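Local coordinates for viral structural protein 4 (Bombyx mori cytoplasmic polyhedrosis virus, PDB 6TZ0) that binds GTP and pairs with the viral RNA-dependent RNA polymerase, probably supporting its transcription of the double-stranded RNA genome, at the interface of chains B and A. Numbering follows the deposited sequence. Chains: chain A, Viral structural protein 4; chain B, RNA-dependent RNA Polymerase.

Contact 1: the interface of chains B and A. Residues chain B 361, 365-366; chain A 453, 456-457, 460, 493, 496-497, 537.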
# COMPACT_ATOMS: atom_id res chain seq x y z
N ILE B 361 22.30 2.06 5.15
CA ILE B 361 23.18 0.95 4.83
C ILE B 361 23.64 0.24 6.09
O ILE B 361 24.20 0.86 6.99
CB ILE B 361 24.44 1.46 4.11
CG1 ILE B 361 24.18 1.60 2.61
CG2 ILE B 361 25.62 0.54 4.37
CD1 ILE B 361 24.88 2.79 2.00
N LEU B 365 28.17 -4.28 2.05
CA LEU B 365 27.68 -3.92 0.73
C LEU B 365 27.33 -5.17 -0.07
O LEU B 365 28.04 -6.18 -0.02
CB LEU B 365 28.73 -3.11 -0.01
CG LEU B 365 29.13 -1.82 0.69
CD1 LEU B 365 30.28 -1.19 -0.05
CD2 LEU B 365 27.96 -0.88 0.76
N VAL B 366 26.24 -5.09 -0.83
CA VAL B 366 25.78 -6.18 -1.67
C VAL B 366 26.30 -5.93 -3.08
O VAL B 366 26.16 -4.82 -3.62
CB VAL B 366 24.25 -6.28 -1.64
CG1 VAL B 366 23.75 -7.33 -2.60
CG2 VAL B 366 23.78 -6.59 -0.24
N ASN A 453 35.71 -3.78 0.19
CA ASN A 453 34.35 -3.42 0.60
C ASN A 453 34.26 -3.21 2.11
O ASN A 453 33.47 -2.39 2.57
CB ASN A 453 33.35 -4.48 0.16
CG ASN A 453 33.13 -4.48 -1.32
OD1 ASN A 453 33.19 -3.45 -1.97
ND2 ASN A 453 32.82 -5.65 -1.87
N LEU A 456 35.42 0.20 2.57
CA LEU A 456 34.45 1.16 2.06
C LEU A 456 33.25 1.33 2.99
O LEU A 456 32.71 2.43 3.10
CB LEU A 456 33.95 0.75 0.68
CG LEU A 456 34.86 0.91 -0.54
CD1 LEU A 456 34.24 0.24 -1.73
CD2 LEU A 456 35.06 2.36 -0.84
N ILE A 457 32.82 0.25 3.65
CA ILE A 457 31.57 0.27 4.42
C ILE A 457 31.67 1.16 5.66
O ILE A 457 30.65 1.70 6.10
CB ILE A 457 31.17 -1.18 4.78
CG1 ILE A 457 29.76 -1.27 5.36
CG2 ILE A 457 32.13 -1.81 5.75
CD1 ILE A 457 28.71 -0.89 4.42
N LEU A 460 30.24 4.78 5.04
CA LEU A 460 28.87 4.92 4.59
C LEU A 460 27.86 4.43 5.61
O LEU A 460 26.66 4.53 5.37
CB LEU A 460 28.65 4.17 3.27
CG LEU A 460 29.11 4.73 1.92
CD1 LEU A 460 30.61 4.62 1.73
CD2 LEU A 460 28.40 4.02 0.81
N ALA A 493 25.89 2.25 -4.01
CA ALA A 493 25.62 2.30 -2.58
C ALA A 493 25.73 3.72 -2.03
O ALA A 493 25.31 3.96 -0.90
CB ALA A 493 26.57 1.38 -1.82
N ALA A 496 22.37 6.26 -0.93
CA ALA A 496 21.94 6.60 0.42
C ALA A 496 22.81 7.68 1.05
O ALA A 496 22.54 8.08 2.19
CB ALA A 496 21.97 5.34 1.29
N THR A 497 23.80 8.16 0.35
CA THR A 497 24.85 8.99 0.94
C THR A 497 25.02 10.34 0.25
O THR A 497 25.15 11.35 0.93
CB THR A 497 26.14 8.18 0.91
OG1 THR A 497 25.98 7.01 1.73
CG2 THR A 497 27.28 8.97 1.43
N LEU A 537 30.69 -3.07 -7.66
CA LEU A 537 29.64 -2.42 -6.90
C LEU A 537 28.69 -1.56 -7.73
O LEU A 537 27.75 -1.00 -7.17
CB LEU A 537 30.24 -1.57 -5.79
CG LEU A 537 30.95 -2.29 -4.67
CD1 LEU A 537 31.60 -1.25 -3.81
CD2 LEU A 537 29.95 -3.10 -3.88
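B:Ile361 and B:Leu365, on a loop of the polymerase, press their side chains into a groove of viral structural protein 4 lined by helix 442-457, the loop residue A:Leu460, the 3-10 helix 492-496 and the end of helix 524-537. The patch is a hydrophobic interface, and the two chains meet here without any polar bond. In the carbon-to-carbon packing A:Ile457 is shared by both polymerase side chains: its CD1 tip touches each of them, 3.4 Å from B:Ile361 CG2 and 3.7 Å from B:Leu365 CD2. CG1 of A:Ile457 lies anti to its backbone N (chi1 -170°), which carries the tip out to this place, and both partners run past it in the opposite direction. B:Leu365 is held on its two methyl branches separately: CD2 meets A:Ala493 CB at 3.7 Å, while CD1 faces A:Leu537 CD1 at 4.0 Å, the two leucines crossing at about a right angle. The CD1 tip of B:Ile361 enters between A:Leu460 CD2 and A:Ala496 CB. Contacts of carbon with polar atoms are secondary: the same tip rests against the backbone O of A:Ala493, and at the margin the amide OD1 of A:Asn453 stands 4.2 Å from B:Leu365 CD1.

Contact 2: the interface of chains B and A. Residues chain B 467, 470-471; chain A 330, 333-334.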
# COMPACT_ATOMS: atom_id res chain seq x y z
N PHE B 467 8.27 6.53 -21.03
CA PHE B 467 9.31 7.53 -20.87
C PHE B 467 8.72 8.85 -20.40
O PHE B 467 9.40 9.61 -19.71
CB PHE B 467 10.06 7.74 -22.18
CG PHE B 467 10.60 6.48 -22.77
CD1 PHE B 467 11.53 5.72 -22.09
CD2 PHE B 467 10.23 6.09 -24.04
CE1 PHE B 467 12.04 4.57 -22.65
CE2 PHE B 467 10.73 4.95 -24.60
CZ PHE B 467 11.64 4.19 -23.91
N LEU B 470 8.60 8.48 -16.70
CA LEU B 470 9.89 8.63 -16.03
C LEU B 470 10.27 10.07 -15.72
O LEU B 470 11.28 10.30 -15.05
CB LEU B 470 11.01 8.00 -16.86
CG LEU B 470 11.06 6.49 -16.96
CD1 LEU B 470 12.14 6.07 -17.92
CD2 LEU B 470 11.29 5.90 -15.60
N LYS B 471 9.50 11.05 -16.19
CA LYS B 471 9.76 12.46 -15.96
C LYS B 471 9.03 13.00 -14.74
O LYS B 471 9.46 14.01 -14.17
CB LYS B 471 9.34 13.23 -17.21
CG LYS B 471 9.84 14.65 -17.35
CD LYS B 471 9.21 15.25 -18.59
CE LYS B 471 9.72 14.56 -19.85
NZ LYS B 471 9.20 15.16 -21.10
N ALA A 330 14.21 12.07 -20.81
CA ALA A 330 13.19 12.25 -19.79
C ALA A 330 13.81 12.57 -18.43
O ALA A 330 13.39 13.53 -17.76
CB ALA A 330 12.34 10.99 -19.70
N SER A 333 15.56 15.99 -18.61
CA SER A 333 14.63 17.11 -18.59
C SER A 333 13.95 17.24 -17.24
O SER A 333 13.52 18.34 -16.87
CB SER A 333 13.58 16.95 -19.69
OG SER A 333 12.73 15.87 -19.40
N LYS A 334 13.83 16.14 -16.49
CA LYS A 334 13.39 16.22 -15.10
C LYS A 334 14.38 17.03 -14.27
O LYS A 334 13.99 17.89 -13.46
CB LYS A 334 13.23 14.80 -14.55
CG LYS A 334 12.57 14.68 -13.21
CD LYS A 334 12.42 13.22 -12.85
CE LYS A 334 11.71 13.05 -11.53
NZ LYS A 334 11.62 11.61 -11.16
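Helix 326-340 of viral structural protein 4 turns A:Ala330, A:Ser333 and A:Lys334 towards the end of polymerase helix 464-469 and the loop after it, where B:Lys471 has the most surface buried (55 Å²). The aliphatic stem of B:Lys471 lies alongside the helix: its CG is 3.8 Å from A:Ala330 O, and its chain bends at chi3 (-67°) to bring CE over the hydroxyl OG of A:Ser333. OG instead donates one helical turn back to A:Ala330 O at 2.9 Å, approaching from above the carbonyl plane, and chi1 of 69° puts OG between the backbone N and the carbonyl carbon, where this bond can form. The terminal amine NZ of B:Lys471 stays 4.0 Å from the same OG. On the same helix, A:Lys334 runs extended across the polymerase backbone; its methylenes CG, CD and CE all lie near B:Lys471 O, whereas its amine NZ is 4.1 Å from B:Leu470 O. A:Ala330 CB lies against the carbonyl O of B:Phe467. In viral structural protein 4 this helix precedes strand 347-353, which leads into the P-loop-like GTP-binding segment around A:Lys355, A:Gly356, A:Gly358 and A:Lys359, at the start of helix 359-374; in the polymerase the loop runs on into strand 474-477.

Contact 3: the interface of chains B and A. Residues chain B 461-463; chain A 173-174, 177.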
# COMPACT_ATOMS: atom_id res chain seq x y z
N ARG B 461 -1.14 1.67 -25.82
CA ARG B 461 -0.25 0.86 -26.65
C ARG B 461 0.94 1.65 -27.17
O ARG B 461 1.69 1.14 -28.00
CB ARG B 461 -1.02 0.27 -27.82
CG ARG B 461 -2.19 -0.60 -27.45
CD ARG B 461 -1.77 -1.92 -26.86
NE ARG B 461 -2.93 -2.78 -26.61
CZ ARG B 461 -2.87 -3.97 -26.04
NH1 ARG B 461 -1.72 -4.47 -25.64
NH2 ARG B 461 -3.98 -4.66 -25.86
N THR B 462 1.13 2.88 -26.71
CA THR B 462 2.16 3.77 -27.22
C THR B 462 3.38 3.71 -26.33
O THR B 462 3.26 3.90 -25.11
CB THR B 462 1.63 5.20 -27.27
OG1 THR B 462 0.50 5.25 -28.15
CG2 THR B 462 2.68 6.15 -27.79
N PRO B 463 4.57 3.46 -26.88
CA PRO B 463 5.76 3.27 -26.03
C PRO B 463 6.27 4.53 -25.36
O PRO B 463 7.00 4.43 -24.37
CB PRO B 463 6.80 2.71 -27.01
CG PRO B 463 6.01 2.18 -28.14
CD PRO B 463 4.83 3.07 -28.28
N ASN A 173 -0.87 1.89 -33.33
CA ASN A 173 -0.48 1.16 -32.13
C ASN A 173 -1.62 0.33 -31.56
O ASN A 173 -1.38 -0.73 -30.99
CB ASN A 173 0.00 2.13 -31.05
CG ASN A 173 1.35 2.71 -31.36
OD1 ASN A 173 2.25 2.02 -31.83
ND2 ASN A 173 1.52 4.00 -31.07
N GLN A 174 -2.86 0.81 -31.70
CA GLN A 174 -4.01 0.01 -31.31
C GLN A 174 -4.19 -1.20 -32.22
O GLN A 174 -4.66 -2.25 -31.78
CB GLN A 174 -5.27 0.88 -31.33
CG GLN A 174 -5.21 2.01 -30.33
CD GLN A 174 -6.32 3.01 -30.51
OE1 GLN A 174 -7.21 2.83 -31.32
NE2 GLN A 174 -6.22 4.12 -29.79
N ALA A 177 -1.62 -4.73 -31.68
CA ALA A 177 -1.91 -5.78 -30.71
C ALA A 177 -2.76 -6.92 -31.27
O ALA A 177 -2.85 -7.96 -30.62
CB ALA A 177 -2.62 -5.18 -29.50
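B:Arg461 and A:Asn173 carry this contact, each with about 61 Å² buried by the partner chain. The closely packed part is aliphatic and backbone in character. CB of B:Arg461 sits against the carbonyl O of A:Asn173, on helix 170-176, at 3.3 Å, and CB of A:Asn173 comes within 3.9 Å of that same arginine CB. In return, the asparagine CB lies 3.6 Å from the backbone O of B:Arg461, so each side chain lies against the other residue's backbone carbonyl. The arginine then bends at chi2 (-71°), swinging its guanidinium away from A:Asn173 to A:Ala177 just past the helix end. There the methyl CB of A:Ala177 covers one face of the flat group, 3.6 Å above its plane and over its centre. This is packing against the face rather than a polar bond.

The looser side lies towards B:Thr462 and B:Pro463, of which little surface is buried. A:Asn173 and B:Thr462 cross at about a right angle, joined by a weak hydrogen bond with a poor angle of 126° at the hydrogen. A:Gln174 is also peripheral, its CA coming no nearer than 4.3 Å to B:Arg461 CG. In the weak bond the donor is the amide ND2 of A:Asn173, 3.3 Å from the hydroxyl OG1 of B:Thr462.

The C-alpha centres of contact 1 and contact 2 lie about 27 Å apart, those of contact 2 and contact 3 about 20 Å, and those of contact 1 and contact 3 about 41 Å, with contact 2 lying between the others along the interface. No residue or secondary-structure element is shared. On the polymerase, contacts 2 and 3 are close in sequence, contact 3 just before helix 464-469 and contact 2 in its second half and beyond, whereas contact 1 uses a loop about a hundred residues earlier. Separate footholds of different character may together limit rocking and help fix their relative orientation in the polymerase complex.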